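Local coordinates for protein NAD(P)H-flavin oxidoreductase (Agrobacterium tumefaciens str. C58, PDB 2FRE) that binds flavin mononucleotide and probably acts as an NAD(P)H-dependent oxidoreductase of the nitroreductase family, at residues 71-76 against 144-149. Residues are numbered along the deposited sequence; the frame is centred on the assembly and turned at random.
Sequences VELLME and VEKLDI
Leu73 and Leu147 meet tip to tip. One methyl of Leu73, CD1, does the touching: it lies 4.0 Å from CG of Leu147 and 4.1 Å from each of the methyls CD1 and CD2 of Leu147. It therefore sits against the fork of the second leucine. With CG anti to the carbonyl carbon (chi1 -57°), Leu147 turns its branch toward Leu73, although its CB does not point there. The other methyl of Leu73, CD2, comes 4.4 Å from CG of Lys146. Lys146 takes part through the start of its aliphatic chain, while its amine leads away. NZ of Lys146 is 6.8 Å from OE2 of Glu72, so these two opposite charges are near but not in contact. In this alpha+beta fold of the nitroreductase family, the contact joins the turn between helices 67-72 and 76-82 to the residue that follows helix 140-146, beside the antiparallel sheet. Leu147 also packs on Phe90 of strand 87-98, and Leu73 on Arg142 and Ile143 of helix 140-146. The bound flavin mononucleotide is about 12 Å from the side chain of Leu73. Leu147 also packs on Gly193 of the second subunit.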
loop_
_atom_site.group_PDB
_atom_site.type_symbol
_atom_site.label_atom_id
_atom_site.label_comp_id
_atom_site.label_asym_id
_atom_site.label_seq_id
_atom_site.Cartn_x
_atom_site.Cartn_y
_atom_site.Cartn_z
ATOM N N VAL A 71 -7.147 22.427 5.708
ATOM C CA VAL A 71 -7.554 22.099 7.078
ATOM C C VAL A 71 -9.082 21.920 7.195
ATOM O O VAL A 71 -9.564 20.965 7.815
ATOM C CB VAL A 71 -7.112 23.174 8.076
ATOM C CG1 VAL A 71 -7.740 22.931 9.437
ATOM C CG2 VAL A 71 -5.572 23.217 8.199
ATOM N N GLU A 72 -9.850 22.811 6.580
ATOM C CA GLU A 72 -11.298 22.811 6.823
ATOM C C GLU A 72 -12.014 21.731 6.019
ATOM O O GLU A 72 -13.196 21.482 6.262
ATOM C CB GLU A 72 -11.897 24.202 6.598
ATOM C CG GLU A 72 -12.087 24.587 5.167
ATOM C CD GLU A 72 -12.513 26.036 5.009
ATOM O OE1 GLU A 72 -13.522 26.460 5.633
ATOM O OE2 GLU A 72 -11.838 26.743 4.235
ATOM N N LEU A 73 -11.281 21.093 5.089
ATOM C CA LEU A 73 -11.733 19.929 4.337
ATOM C C LEU A 73 -11.621 18.630 5.149
ATOM O O LEU A 73 -12.128 17.591 4.736
ATOM C CB LEU A 73 -10.957 19.782 3.027
ATOM C CG LEU A 73 -11.287 20.817 1.938
ATOM C CD1 LEU A 73 -10.323 20.663 0.765
ATOM C CD2 LEU A 73 -12.718 20.681 1.488
ATOM N N LEU A 74 -10.985 18.704 6.309
ATOM C CA LEU A 74 -11.006 17.609 7.275
ATOM C C LEU A 74 -12.162 17.829 8.232
ATOM O O LEU A 74 -12.571 18.978 8.481
ATOM C CB LEU A 74 -9.716 17.582 8.088
ATOM C CG LEU A 74 -8.420 17.822 7.315
ATOM C CD1 LEU A 74 -7.245 17.926 8.279
ATOM C CD2 LEU A 74 -8.247 16.730 6.300
HETATM N N MSE A 75 -12.663 16.734 8.797
HETATM C CA MSE A 75 -13.656 16.820 9.864
HETATM C C MSE A 75 -13.043 17.389 11.128
HETATM O O MSE A 75 -11.826 17.330 11.316
HETATM C CB MSE A 75 -14.309 15.467 10.112
HETATM C CG MSE A 75 -15.135 15.064 8.934
HETATM SE SE MSE A 75 -15.964 13.319 9.099
HETATM C CE MSE A 75 -16.918 13.295 7.324
ATOM N N GLU A 76 -13.909 17.965 11.963
ATOM C CA GLU A 76 -13.522 18.782 13.121
ATOM C C GLU A 76 -12.545 18.058 14.027
ATOM O O GLU A 76 -11.555 18.640 14.470
ATOM C CB GLU A 76 -14.770 19.185 13.922
ATOM C CG GLU A 76 -14.490 19.805 15.303
ATOM C CD GLU A 76 -15.759 20.319 16.008
ATOM O OE1 GLU A 76 -15.627 20.968 17.083
ATOM O OE2 GLU A 76 -16.886 20.080 15.497
ATOM N N VAL A 144 -13.564 17.167 -3.650
ATOM C CA VAL A 144 -13.712 17.077 -5.096
ATOM C C VAL A 144 -14.074 18.427 -5.716
ATOM O O VAL A 144 -13.512 18.821 -6.730
ATOM C CB VAL A 144 -14.783 16.002 -5.476
ATOM C CG1 VAL A 144 -15.172 16.095 -6.950
ATOM C CG2 VAL A 144 -14.251 14.616 -5.148
ATOM N N GLU A 145 -15.001 19.131 -5.086
ATOM C CA GLU A 145 -15.475 20.412 -5.594
ATOM C C GLU A 145 -14.414 21.498 -5.417
ATOM O O GLU A 145 -14.082 22.191 -6.366
ATOM C CB GLU A 145 -16.753 20.814 -4.865
ATOM C CG GLU A 145 -17.403 22.067 -5.397
ATOM C CD GLU A 145 -17.777 21.948 -6.871
ATOM O OE1 GLU A 145 -18.136 20.824 -7.313
ATOM O OE2 GLU A 145 -17.708 22.980 -7.584
ATOM N N LYS A 146 -13.882 21.638 -4.201
ATOM C CA LYS A 146 -12.957 22.731 -3.885
ATOM C C LYS A 146 -11.568 22.568 -4.509
ATOM O O LYS A 146 -10.885 23.567 -4.750
ATOM C CB LYS A 146 -12.813 22.910 -2.366
ATOM C CG LYS A 146 -14.062 23.398 -1.655
ATOM C CD LYS A 146 -14.345 24.892 -1.868
ATOM C CE LYS A 146 -15.349 25.401 -0.818
ATOM N NZ LYS A 146 -15.990 26.707 -1.139
ATOM N N LEU A 147 -11.134 21.330 -4.744
ATOM C CA LEU A 147 -9.793 21.083 -5.290
ATOM C C LEU A 147 -9.815 20.716 -6.774
ATOM O O LEU A 147 -8.790 20.324 -7.331
ATOM C CB LEU A 147 -9.046 20.007 -4.477
ATOM C CG LEU A 147 -8.884 20.316 -2.971
ATOM C CD1 LEU A 147 -8.005 19.315 -2.317
ATOM C CD2 LEU A 147 -8.327 21.737 -2.700
ATOM N N ASP A 148 -10.979 20.867 -7.402
ATOM C CA ASP A 148 -11.133 20.699 -8.852
ATOM C C ASP A 148 -10.751 19.301 -9.302
ATOM O O ASP A 148 -10.056 19.131 -10.299
ATOM C CB ASP A 148 -10.291 21.721 -9.623
ATOM C CG ASP A 148 -10.673 23.151 -9.311
ATOM O OD1 ASP A 148 -11.886 23.411 -9.150
ATOM O OD2 ASP A 148 -9.756 24.009 -9.222
ATOM N N ILE A 149 -11.199 18.298 -8.559
ATOM C CA ILE A 149 -10.903 16.939 -8.931
ATOM C C ILE A 149 -11.864 16.559 -10.050
ATOM O O ILE A 149 -13.070 16.733 -9.887
ATOM C CB ILE A 149 -11.016 16.007 -7.731
ATOM C CG1 ILE A 149 -9.915 16.385 -6.723
ATOM C CG2 ILE A 149 -10.914 14.524 -8.183
ATOM C CD1 ILE A 149 -10.106 15.810 -5.385
#